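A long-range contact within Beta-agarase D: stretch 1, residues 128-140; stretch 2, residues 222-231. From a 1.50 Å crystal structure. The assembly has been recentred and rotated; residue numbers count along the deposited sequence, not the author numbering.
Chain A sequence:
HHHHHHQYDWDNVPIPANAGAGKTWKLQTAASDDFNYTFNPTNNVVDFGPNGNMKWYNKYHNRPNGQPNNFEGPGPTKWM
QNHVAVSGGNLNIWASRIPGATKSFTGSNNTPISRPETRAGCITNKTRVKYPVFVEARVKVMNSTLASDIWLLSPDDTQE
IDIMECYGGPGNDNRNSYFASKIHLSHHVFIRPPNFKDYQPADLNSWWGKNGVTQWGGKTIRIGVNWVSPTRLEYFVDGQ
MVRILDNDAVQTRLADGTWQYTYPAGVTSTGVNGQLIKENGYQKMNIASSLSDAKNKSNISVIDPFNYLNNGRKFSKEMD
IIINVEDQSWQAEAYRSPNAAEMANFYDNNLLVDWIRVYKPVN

Stretch 1 128-140: RVKYPVFVEARVK
Stretch 2 (222-231) RIGVNWVSPT

Strand 133-140 and the strand running on from R222 lie antiparallel, axes at 169° and 4.5 Å apart at closest approach; with flanking loops they bury 846 Å². Backbones are extended (phi -91 to -158°, psi 99 to 162° from V133 to V139 and R222 to W227). R222 (chi1 to chi3 m, t, m) pairs with R138, CA to CA 4.3 Å. Its NH1 lies 2.8 Å from E136 OE2, a salt bridge at the guanidinium edge; extended E136 (chi1, chi2 t) brings the carboxylate there. These side chains share one face with F134 and N226; the other carries buried V133, V135, A137, I223, V225 and W227, where apolar types suit. Hydrogen-bonded pairs alternate with non-hydrogen-bonded ones. I223 (t, t) joins A137, N to O and O to N both 2.9 Å. G224 pairs with E136, CA to CA 3.8 Å; an ideal CB would fall 2.8 Å from V135 O and E136 CB, so glycine permits this closeness. V225 (t) bonds V135, N to O 2.9 Å, O to N 3.0 Å. N226 (t) pairs with F134 (t). W227 (t) bonds V133, N to O 2.8 Å, O to N 3.0 Å; Y131 CB stands over its five-membered ring. P230 CD covers the Y131 ring (chi1 p); cis P132 follows Y131.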

# COMPACT_ATOMS: atom_id res chain seq x y z
N ARG A 128 -8.32 14.41 0.78
CA ARG A 128 -8.61 13.19 0.02
C ARG A 128 -8.17 13.31 -1.43
O ARG A 128 -7.96 14.40 -1.95
CB ARG A 128 -10.09 12.83 0.14
CG ARG A 128 -10.45 12.41 1.56
CD ARG A 128 -11.92 12.07 1.71
NE ARG A 128 -12.22 11.65 3.07
CZ ARG A 128 -13.37 11.91 3.69
NH1 ARG A 128 -14.32 12.57 3.04
NH2 ARG A 128 -13.58 11.49 4.93
N VAL A 129 -8.02 12.16 -2.07
CA VAL A 129 -7.63 12.12 -3.48
C VAL A 129 -8.62 11.32 -4.31
O VAL A 129 -9.29 10.40 -3.81
CB VAL A 129 -6.20 11.56 -3.65
CG1 VAL A 129 -5.18 12.36 -2.82
CG2 VAL A 129 -6.10 10.07 -3.28
N LYS A 130 -8.71 11.66 -5.59
CA LYS A 130 -9.56 10.92 -6.53
C LYS A 130 -8.96 11.05 -7.93
O LYS A 130 -8.34 12.07 -8.25
CB LYS A 130 -11.00 11.47 -6.51
CG LYS A 130 -12.02 10.49 -7.15
CD LYS A 130 -13.45 11.03 -7.05
CE LYS A 130 -14.44 10.03 -7.63
NZ LYS A 130 -15.84 10.47 -7.33
N TYR A 131 -9.15 10.03 -8.76
CA TYR A 131 -8.67 10.10 -10.13
C TYR A 131 -9.21 11.39 -10.80
O TYR A 131 -10.33 11.84 -10.49
CB TYR A 131 -9.08 8.86 -10.94
CG TYR A 131 -10.56 8.82 -11.23
CD1 TYR A 131 -11.08 9.44 -12.38
CD2 TYR A 131 -11.44 8.17 -10.36
CE1 TYR A 131 -12.44 9.44 -12.63
CE2 TYR A 131 -12.82 8.16 -10.62
CZ TYR A 131 -13.30 8.79 -11.76
OH TYR A 131 -14.65 8.79 -12.03
N PRO A 132 -8.42 11.99 -11.69
CA PRO A 132 -7.05 11.63 -12.00
C PRO A 132 -6.09 12.24 -10.98
O PRO A 132 -6.17 13.44 -10.68
CB PRO A 132 -6.83 12.22 -13.40
CG PRO A 132 -7.78 13.42 -13.43
CD PRO A 132 -8.89 13.14 -12.48
N VAL A 133 -5.19 11.42 -10.45
CA VAL A 133 -4.27 11.88 -9.41
C VAL A 133 -3.04 10.98 -9.38
O VAL A 133 -3.17 9.76 -9.54
CB VAL A 133 -4.96 11.95 -8.02
CG1 VAL A 133 -5.35 10.56 -7.52
CG2 VAL A 133 -4.10 12.69 -7.00
N PHE A 134 -1.89 11.60 -9.17
CA PHE A 134 -0.62 10.88 -8.98
C PHE A 134 -0.08 11.14 -7.58
O PHE A 134 0.03 12.29 -7.15
CB PHE A 134 0.38 11.33 -10.05
CG PHE A 134 1.77 10.77 -9.87
CD1 PHE A 134 2.01 9.41 -10.06
CD2 PHE A 134 2.82 11.61 -9.52
CE1 PHE A 134 3.30 8.90 -9.88
CE2 PHE A 134 4.11 11.11 -9.34
CZ PHE A 134 4.34 9.74 -9.52
N VAL A 135 0.22 10.05 -6.86
CA VAL A 135 0.73 10.16 -5.49
C VAL A 135 2.05 9.42 -5.44
O VAL A 135 2.11 8.26 -5.83
CB VAL A 135 -0.26 9.51 -4.46
CG1 VAL A 135 0.22 9.72 -3.02
CG2 VAL A 135 -1.68 10.09 -4.63
N GLU A 136 3.09 10.09 -4.96
CA GLU A 136 4.42 9.47 -4.90
C GLU A 136 5.15 9.84 -3.62
O GLU A 136 5.08 11.00 -3.19
CB GLU A 136 5.27 9.90 -6.12
CG GLU A 136 6.64 9.22 -6.22
CD GLU A 136 7.53 9.84 -7.26
OE1 GLU A 136 7.48 11.07 -7.43
OE2 GLU A 136 8.30 9.09 -7.91
N ALA A 137 5.86 8.88 -3.02
CA ALA A 137 6.62 9.12 -1.80
C ALA A 137 8.06 8.69 -1.94
O ALA A 137 8.37 7.75 -2.69
CB ALA A 137 5.99 8.40 -0.61
N ARG A 138 8.95 9.38 -1.23
CA ARG A 138 10.32 8.92 -1.07
C ARG A 138 10.41 8.36 0.33
O ARG A 138 10.15 9.06 1.31
CB ARG A 138 11.33 10.05 -1.29
CG ARG A 138 12.77 9.57 -1.19
CD ARG A 138 13.74 10.67 -1.67
NE ARG A 138 15.11 10.14 -1.71
CZ ARG A 138 15.99 10.25 -0.72
NH1 ARG A 138 15.68 10.88 0.40
NH2 ARG A 138 17.20 9.70 -0.85
N VAL A 139 10.77 7.09 0.43
CA VAL A 139 10.61 6.33 1.67
C VAL A 139 11.76 5.34 1.88
O VAL A 139 12.17 4.68 0.93
CB VAL A 139 9.25 5.59 1.67
CG1 VAL A 139 9.05 4.73 0.40
CG2 VAL A 139 9.07 4.77 2.95
N LYS A 140 12.27 5.28 3.12
CA LYS A 140 13.19 4.23 3.49
C LYS A 140 12.36 3.08 4.04
O LYS A 140 11.84 3.16 5.16
CB LYS A 140 14.17 4.71 4.55
CG LYS A 140 15.25 3.67 4.88
CD LYS A 140 16.21 4.20 5.91
CE LYS A 140 17.37 3.24 6.15
NZ LYS A 140 18.30 3.77 7.20
N ARG A 222 11.79 5.81 -4.33
CA ARG A 222 10.60 6.59 -4.66
C ARG A 222 9.57 5.61 -5.20
O ARG A 222 9.89 4.78 -6.06
CB ARG A 222 10.90 7.63 -5.73
CG ARG A 222 11.74 8.76 -5.25
CD ARG A 222 11.69 9.85 -6.29
NE ARG A 222 12.48 9.56 -7.49
CZ ARG A 222 12.03 9.60 -8.76
NH1 ARG A 222 10.76 9.87 -9.08
NH2 ARG A 222 12.89 9.37 -9.73
N ILE A 223 8.35 5.68 -4.69
CA ILE A 223 7.30 4.78 -5.18
C ILE A 223 6.00 5.57 -5.28
O ILE A 223 5.66 6.34 -4.38
CB ILE A 223 7.19 3.51 -4.30
CG1 ILE A 223 6.15 2.52 -4.86
CG2 ILE A 223 6.93 3.85 -2.84
CD1 ILE A 223 6.33 1.11 -4.28
N GLY A 224 5.27 5.34 -6.36
CA GLY A 224 4.05 6.11 -6.59
C GLY A 224 3.05 5.38 -7.44
O GLY A 224 3.40 4.42 -8.12
N VAL A 225 1.81 5.83 -7.37
CA VAL A 225 0.75 5.35 -8.24
C VAL A 225 0.10 6.50 -8.98
O VAL A 225 -0.20 7.54 -8.38
CB VAL A 225 -0.31 4.51 -7.47
CG1 VAL A 225 -1.35 3.93 -8.41
CG2 VAL A 225 0.33 3.40 -6.78
N ASN A 226 -0.08 6.30 -10.29
CA ASN A 226 -0.86 7.22 -11.10
C ASN A 226 -2.24 6.59 -11.25
O ASN A 226 -2.40 5.55 -11.91
CB ASN A 226 -0.19 7.47 -12.45
CG ASN A 226 -0.92 8.53 -13.29
OD1 ASN A 226 -1.63 9.39 -12.75
ND2 ASN A 226 -0.75 8.45 -14.61
N TRP A 227 -3.22 7.18 -10.56
CA TRP A 227 -4.60 6.73 -10.62
C TRP A 227 -5.25 7.52 -11.75
O TRP A 227 -5.59 8.70 -11.62
CB TRP A 227 -5.27 6.95 -9.26
CG TRP A 227 -6.70 6.54 -9.19
CD1 TRP A 227 -7.42 5.82 -10.11
CD2 TRP A 227 -7.59 6.81 -8.11
NE1 TRP A 227 -8.71 5.65 -9.67
CE2 TRP A 227 -8.84 6.26 -8.44
CE3 TRP A 227 -7.46 7.48 -6.88
CZ2 TRP A 227 -9.95 6.35 -7.60
CZ3 TRP A 227 -8.54 7.59 -6.06
CH2 TRP A 227 -9.77 7.02 -6.41
N VAL A 228 -5.33 6.86 -12.90
CA VAL A 228 -5.64 7.52 -14.16
C VAL A 228 -7.14 7.72 -14.32
O VAL A 228 -7.60 8.79 -14.77
CB VAL A 228 -5.09 6.67 -15.35
CG1 VAL A 228 -5.50 7.26 -16.70
CG2 VAL A 228 -3.60 6.59 -15.25
N SER A 229 -7.90 6.69 -13.95
CA SER A 229 -9.32 6.64 -14.26
C SER A 229 -9.98 5.62 -13.35
O SER A 229 -9.30 4.99 -12.54
CB SER A 229 -9.49 6.21 -15.72
OG SER A 229 -9.16 4.83 -15.83
N PRO A 230 -11.29 5.43 -13.48
CA PRO A 230 -11.93 4.34 -12.73
C PRO A 230 -11.31 2.95 -12.96
O PRO A 230 -11.49 2.06 -12.14
CB PRO A 230 -13.38 4.37 -13.25
CG PRO A 230 -13.59 5.81 -13.61
CD PRO A 230 -12.28 6.24 -14.23
N THR A 231 -10.56 2.79 -14.05
CA THR A 231 -10.26 1.45 -14.46
C THR A 231 -8.74 1.27 -14.72
O THR A 231 -8.29 0.17 -15.04
CB THR A 231 -11.27 1.21 -15.62
OG1 THR A 231 -12.24 0.18 -15.32
CG2 THR A 231 -10.69 1.25 -16.93
O HOH W 1 8.86 6.50 -8.65